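Long-range contact in putative glycoside hydrolase (Parabacteroides distasonis ATCC 8503, PDB 3GYC), which is probably a glycoside hydrolase of the cellulase-like TIM-barrel family, its substrate not established: residues Q93-K104 against S143-I153. Sequence-based numbering, arbitrary orientation.
Sequences QPNLNLFLSKCK and SIEEDGLLDTI
Asn97 reaches from helix 95-105 to the C-terminal end of helix 130-146, its neighbour on the outside of a TIM barrel. Its CB lies 3.8 Å from Leu149 CD1. CG stands anti to the carbonyl carbon (chi1 -75°), which carries the amide across to Ser143 and Asp147. OD1 rests against Ile144 CG1 and also accepts a hydrogen bond from Gln93 NE2, which stands above its carbonyl plane. Both hydrogens of the amide nitrogen are used. Asn97 ND2 bonds to Ser143 O at 3.0 Å, with 168° at the hydrogen. Asn97 ND2 also bonds to Asp147 OD2 at 3.0 Å. Both acceptors lie near the amide plane, so its rotation is fixed. An alanine here would probably leave Ser143 O and Asp147 OD2 without this donor and take one acceptor from Gln93 NE2. Gln93 NE2 also donates to Ser143 OG, which bonds to Ile140 O as well. Further along helix 95-105, Leu100 CD1 packs on Ile144 CD1 at 3.9 Å, and Leu100 CD2 meets Ile153 CD1. Strand 109-113 backs this apolar layer through Val110 and Leu112. Leu149 CD1 lies 3.4 Å from Asn97 O. At the far end, Lys104 CB sits 3.4 Å from Thr152 OG1.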
ATOM      1  N   GLN A  93      -3.540  15.548  13.267  1.00 12.86           N
ATOM      2  CA  GLN A  93      -2.479  15.819  14.235  1.00 11.98           C
ATOM      3  C   GLN A  93      -3.127  16.315  15.512  1.00 12.30           C
ATOM      4  O   GLN A  93      -4.090  17.102  15.451  1.00 12.93           O
ATOM      5  CB  GLN A  93      -1.473  16.841  13.715  1.00 12.78           C
ATOM      6  CG  GLN A  93      -0.544  16.389  12.615  1.00 12.78           C
ATOM      7  CD  GLN A  93       0.531  15.396  13.084  1.00 13.52           C
ATOM      8  OE1 GLN A  93       0.379  14.728  14.121  1.00 13.19           O
ATOM      9  NE2 GLN A  93       1.615  15.303  12.317  1.00 11.33           N
ATOM     10  N   PRO A  94      -2.565  15.939  16.675  1.00 12.26           N
ATOM     11  CA  PRO A  94      -1.338  15.133  16.909  1.00 11.18           C
ATOM     12  C   PRO A  94      -1.461  13.606  16.777  1.00 11.41           C
ATOM     13  O   PRO A  94      -0.498  12.895  17.063  1.00 12.70           O
ATOM     14  CB  PRO A  94      -0.949  15.521  18.352  1.00 12.25           C
ATOM     15  CG  PRO A  94      -2.292  15.798  19.018  1.00 12.91           C
ATOM     16  CD  PRO A  94      -3.122  16.482  17.939  1.00 11.40           C
ATOM     17  N   ASN A  95      -2.628  13.100  16.400  1.00  9.86           N
ATOM     18  CA  ASN A  95      -2.842  11.637  16.219  1.00 10.73           C
ATOM     19  C   ASN A  95      -1.777  10.944  15.379  1.00  9.16           C
ATOM     20  O   ASN A  95      -1.303   9.867  15.778  1.00  9.76           O
ATOM     21  CB  ASN A  95      -4.225  11.312  15.669  1.00  9.75           C
ATOM     22  CG  ASN A  95      -5.278  11.268  16.746  1.00 11.27           C
ATOM     23  OD1 ASN A  95      -4.941  11.163  17.914  1.00 11.20           O
ATOM     24  ND2 ASN A  95      -6.595  11.356  16.351  1.00 10.50           N
ATOM     25  N   LEU A  96      -1.329  11.567  14.291  1.00  8.57           N
ATOM     26  CA  LEU A  96      -0.307  10.949  13.456  1.00 10.83           C
ATOM     27  C   LEU A  96       0.990  10.818  14.230  1.00  9.65           C
ATOM     28  O   LEU A  96       1.589   9.734  14.288  1.00 10.58           O
ATOM     29  CB  LEU A  96      -0.112  11.700  12.136  1.00  9.87           C
ATOM     30  CG  LEU A  96       1.018  11.218  11.238  1.00 11.07           C
ATOM     31  CD1 LEU A  96       0.821   9.703  10.814  1.00 10.16           C
ATOM     32  CD2 LEU A  96       1.217  12.139  10.027  1.00 10.91           C
ATOM     33  N   ASN A  97       1.422  11.911  14.848  1.00  9.81           N
ATOM     34  CA  ASN A  97       2.668  11.851  15.611  1.00 10.23           C
ATOM     35  C   ASN A  97       2.572  10.900  16.813  1.00 10.75           C
ATOM     36  O   ASN A  97       3.591  10.261  17.191  1.00 11.03           O
ATOM     37  CB  ASN A  97       3.160  13.242  15.968  1.00 10.76           C
ATOM     38  CG  ASN A  97       3.772  13.983  14.762  1.00  9.46           C
ATOM     39  OD1 ASN A  97       3.706  13.540  13.604  1.00 10.50           O
ATOM     40  ND2 ASN A  97       4.384  15.095  15.041  1.00  9.93           N
ATOM     41  N   LEU A  98       1.373  10.812  17.411  1.00  9.92           N
ATOM     42  CA  LEU A  98       1.136   9.856  18.516  1.00 10.88           C
ATOM     43  C   LEU A  98       1.305   8.440  18.010  1.00 10.53           C
ATOM     44  O   LEU A  98       1.998   7.658  18.621  1.00 11.38           O
ATOM     45  CB  LEU A  98      -0.227  10.044  19.215  1.00 10.82           C
ATOM     46  CG  LEU A  98      -0.328  11.249  20.168  1.00 11.98           C
ATOM     47  CD1 LEU A  98      -1.813  11.612  20.577  1.00 13.54           C
ATOM     48  CD2 LEU A  98       0.539  11.093  21.411  1.00 10.81           C
ATOM     49  N   PHE A  99       0.644   8.120  16.900  1.00 10.47           N
ATOM     50  CA  PHE A  99       0.754   6.822  16.277  1.00 10.93           C
ATOM     51  C   PHE A  99       2.206   6.486  15.891  1.00 11.34           C
ATOM     52  O   PHE A  99       2.683   5.353  16.167  1.00 10.01           O
ATOM     53  CB  PHE A  99      -0.166   6.742  15.055  1.00 11.07           C
ATOM     54  CG  PHE A  99      -0.161   5.384  14.392  1.00 10.87           C
ATOM     55  CD1 PHE A  99      -0.894   4.342  14.960  1.00 12.33           C
ATOM     56  CD2 PHE A  99       0.631   5.128  13.293  1.00 11.25           C
ATOM     57  CE1 PHE A  99      -0.876   3.086  14.396  1.00 11.81           C
ATOM     58  CE2 PHE A  99       0.628   3.883  12.726  1.00 12.00           C
ATOM     59  CZ  PHE A  99      -0.114   2.852  13.309  1.00 10.63           C
ATOM     60  N   LEU A 100       2.915   7.455  15.301  1.00 10.82           N
ATOM     61  CA  LEU A 100       4.309   7.267  14.918  1.00 11.00           C
ATOM     62  C   LEU A 100       5.174   7.035  16.125  1.00 11.52           C
ATOM     63  O   LEU A 100       6.066   6.191  16.051  1.00 12.20           O
ATOM     64  CB  LEU A 100       4.851   8.406  14.049  1.00 10.20           C
ATOM     65  CG  LEU A 100       4.208   8.629  12.690  1.00  9.77           C
ATOM     66  CD1 LEU A 100       4.760   9.948  12.058  1.00  8.83           C
ATOM     67  CD2 LEU A 100       4.372   7.440  11.688  1.00 11.39           C
ATOM     68  N   SER A 101       4.911   7.719  17.253  1.00 11.02           N
ATOM     69  CA  SER A 101       5.684   7.491  18.469  0.50 11.12           C
ATOM     70  C   SER A 101       5.535   6.076  19.004  1.00 11.42           C
ATOM     71  O   SER A 101       6.511   5.476  19.539  1.00 11.98           O
ATOM     72  CB  SER A 101       5.275   8.484  19.553  0.50 11.33           C
ATOM     73  OG  SER A 101       5.459   9.785  19.065  0.50 11.68           O
ATOM     74  N   LYS A 102       4.332   5.528  18.879  1.00 12.01           N
ATOM     75  CA  LYS A 102       4.072   4.159  19.329  1.00 13.06           C
ATOM     76  C   LYS A 102       4.799   3.157  18.419  1.00 13.02           C
ATOM     77  O   LYS A 102       5.311   2.123  18.917  1.00 12.51           O
ATOM     78  CB  LYS A 102       2.569   3.855  19.417  1.00 12.90           C
ATOM     79  CG  LYS A 102       1.846   4.691  20.479  1.00 12.70           C
ATOM     80  CD  LYS A 102       0.352   4.363  20.518  1.00 12.96           C
ATOM     81  CE  LYS A 102      -0.413   5.340  21.491  1.00 12.03           C
ATOM     82  NZ  LYS A 102      -0.051   5.279  22.915  1.00 12.81           N
ATOM     83  N   CYS A 103       4.876   3.471  17.128  1.00 12.52           N
ATOM     84  CA  CYS A 103       5.674   2.673  16.199  1.00 12.57           C
ATOM     85  C   CYS A 103       7.146   2.699  16.563  1.00 13.72           C
ATOM     86  O   CYS A 103       7.778   1.639  16.687  1.00 15.15           O
ATOM     87  CB  CYS A 103       5.465   3.122  14.747  1.00 13.40           C
ATOM     88  SG  CYS A 103       3.787   2.758  14.181  1.00 12.36           S
ATOM     89  N   LYS A 104       7.677   3.891  16.837  1.00 15.15           N
ATOM     90  CA  LYS A 104       9.092   4.055  17.184  1.00 14.59           C
ATOM     91  C   LYS A 104       9.469   3.267  18.413  1.00 15.43           C
ATOM     92  O   LYS A 104      10.536   2.670  18.469  1.00 14.35           O
ATOM     93  CB  LYS A 104       9.414   5.525  17.411  1.00 16.12           C
ATOM     94  CG  LYS A 104      10.843   5.821  17.757  1.00 18.71           C
ATOM     95  CD  LYS A 104      11.036   7.327  17.803  1.00 20.67           C
ATOM     96  CE  LYS A 104      12.474   7.717  18.082  1.00 23.51           C
ATOM     97  NZ  LYS A 104      12.881   7.251  19.442  1.00 25.98           N
ATOM     98  N   SER A 143       5.939  18.564   9.889  1.00 19.63           N
ATOM     99  CA  SER A 143       5.103  18.270  11.085  1.00 20.99           C
ATOM    100  C   SER A 143       5.620  17.035  11.838  1.00 20.61           C
ATOM    101  O   SER A 143       5.577  16.998  13.067  1.00 21.51           O
ATOM    102  CB  SER A 143       3.584  18.108  10.775  1.00 21.65           C
ATOM    103  OG  SER A 143       3.213  16.845  10.230  1.00 23.61           O
ATOM    104  N   ILE A 144       6.147  16.063  11.100  1.00 19.98           N
ATOM    105  CA  ILE A 144       6.701  14.831  11.688  1.00 18.46           C
ATOM    106  C   ILE A 144       8.068  15.125  12.286  1.00 20.50           C
ATOM    107  O   ILE A 144       8.395  14.699  13.384  1.00 18.45           O
ATOM    108  CB  ILE A 144       6.785  13.731  10.627  1.00 17.57           C
ATOM    109  CG1 ILE A 144       5.360  13.339  10.215  1.00 16.45           C
ATOM    110  CG2 ILE A 144       7.639  12.564  11.145  1.00 16.49           C
ATOM    111  CD1 ILE A 144       5.228  12.392   9.067  1.00 14.76           C
ATOM    112  N   GLU A 145       8.866  15.903  11.570  1.00 22.45           N
ATOM    113  CA  GLU A 145      10.188  16.242  12.052  1.00 25.12           C
ATOM    114  C   GLU A 145      10.099  17.136  13.345  1.00 25.72           C
ATOM    115  O   GLU A 145      11.020  17.153  14.165  1.00 25.74           O
ATOM    116  CB  GLU A 145      10.936  16.948  10.916  1.00 27.72           C
ATOM    117  CG  GLU A 145      12.442  16.796  10.912  1.00 29.78           C
ATOM    118  CD  GLU A 145      13.099  17.447   9.681  1.00 31.80           C
ATOM    119  OE1 GLU A 145      12.386  18.087   8.855  1.00 32.00           O
ATOM    120  OE2 GLU A 145      14.342  17.327   9.542  1.00 32.97           O
ATOM    121  N   GLU A 146       8.981  17.841  13.533  1.00 25.60           N
ATOM    122  CA  GLU A 146       8.810  18.712  14.730  1.00 26.17           C
ATOM    123  C   GLU A 146       8.940  17.874  16.016  1.00 25.31           C
ATOM    124  O   GLU A 146       9.541  18.328  16.987  1.00 24.88           O
ATOM    125  CB  GLU A 146       7.447  19.456  14.704  1.00 26.26           C
ATOM    126  CG  GLU A 146       7.207  20.443  15.855  1.00 26.55           C
ATOM    127  N   ASP A 147       8.419  16.640  15.995  1.00 22.23           N
ATOM    128  CA  ASP A 147       8.485  15.766  17.167  1.00 20.38           C
ATOM    129  C   ASP A 147       9.615  14.754  17.070  1.00 17.54           C
ATOM    130  O   ASP A 147       9.628  13.774  17.799  1.00 17.05           O
ATOM    131  CB  ASP A 147       7.128  15.080  17.429  1.00 21.46           C
ATOM    132  CG  ASP A 147       6.089  16.029  18.062  1.00 22.46           C
ATOM    133  OD1 ASP A 147       6.492  17.039  18.693  1.00 24.68           O
ATOM    134  OD2 ASP A 147       4.871  15.767  17.952  1.00 22.04           O
ATOM    135  N   GLY A 148      10.563  14.997  16.174  1.00 16.53           N
ATOM    136  CA  GLY A 148      11.748  14.148  16.009  1.00 15.02           C
ATOM    137  C   GLY A 148      11.461  12.702  15.584  1.00 15.84           C
ATOM    138  O   GLY A 148      12.134  11.777  16.062  1.00 16.41           O
ATOM    139  N   LEU A 149      10.495  12.510  14.690  1.00 13.65           N
ATOM    140  CA  LEU A 149      10.061  11.179  14.272  1.00 13.12           C
ATOM    141  C   LEU A 149      10.410  10.851  12.846  1.00 13.89           C
ATOM    142  O   LEU A 149       9.968   9.853  12.369  1.00 11.46           O
ATOM    143  CB  LEU A 149       8.521  11.030  14.409  1.00 13.57           C
ATOM    144  CG  LEU A 149       7.990  11.085  15.856  1.00 14.33           C
ATOM    145  CD1 LEU A 149       6.532  11.559  15.946  1.00 10.94           C
ATOM    146  CD2 LEU A 149       8.234   9.700  16.562  1.00 15.25           C
ATOM    147  N   LEU A 150      11.237  11.645  12.164  1.00 14.87           N
ATOM    148  CA  LEU A 150      11.465  11.383  10.739  1.00 15.95           C
ATOM    149  C   LEU A 150      12.195  10.054  10.502  1.00 15.35           C
ATOM    150  O   LEU A 150      11.964   9.402   9.495  1.00 14.54           O
ATOM    151  CB  LEU A 150      12.210  12.542  10.098  1.00 18.08           C
ATOM    152  CG  LEU A 150      12.000  12.780   8.608  1.00 19.86           C
ATOM    153  CD1 LEU A 150      10.522  12.706   8.266  1.00 19.59           C
ATOM    154  CD2 LEU A 150      12.630  14.153   8.205  1.00 20.39           C
ATOM    155  N   ASP A 151      13.060   9.648  11.432  1.00 15.74           N
ATOM    156  CA  ASP A 151      13.774   8.369  11.291  1.00 17.49           C
ATOM    157  C   ASP A 151      12.865   7.140  11.369  1.00 16.32           C
ATOM    158  O   ASP A 151      13.285   6.045  10.999  1.00 16.68           O
ATOM    159  CB  ASP A 151      14.884   8.261  12.318  1.00 21.24           C
ATOM    160  CG  ASP A 151      15.944   9.322  12.107  1.00 26.55           C
ATOM    161  OD1 ASP A 151      16.276   9.584  10.918  1.00 29.06           O
ATOM    162  OD2 ASP A 151      16.416   9.921  13.121  1.00 30.96           O
ATOM    163  N   THR A 152      11.624   7.322  11.806  1.00 15.20           N
ATOM    164  CA  THR A 152      10.633   6.232  11.811  1.00 14.61           C
ATOM    165  C   THR A 152      10.015   6.021  10.426  1.00 13.39           C
ATOM    166  O   THR A 152       9.452   4.984  10.169  1.00 11.73           O
ATOM    167  CB  THR A 152       9.548   6.540  12.852  1.00 15.16           C
ATOM    168  OG1 THR A 152      10.117   6.407  14.164  1.00 16.20           O
ATOM    169  CG2 THR A 152       8.342   5.633  12.703  1.00 13.12           C
ATOM    170  N   ILE A 153      10.142   7.012   9.535  1.00 11.32           N
ATOM    171  CA  ILE A 153       9.578   6.941   8.226  1.00 12.86           C
ATOM    172  C   ILE A 153      10.545   6.187   7.311  1.00 13.51           C
ATOM    173  O   ILE A 153      11.735   6.504   7.231  1.00 13.34           O
ATOM    174  CB  ILE A 153       9.268   8.351   7.656  1.00 12.10           C
ATOM    175  CG1 ILE A 153       8.290   9.093   8.589  1.00 12.09           C
ATOM    176  CG2 ILE A 153       8.774   8.232   6.211  1.00 12.50           C
ATOM    177  CD1 ILE A 153       7.018   8.341   9.001  1.00  9.99           C
TER
HETATM  178  O   HOH W   1       4.241  12.873  19.455  1.00 39.51           O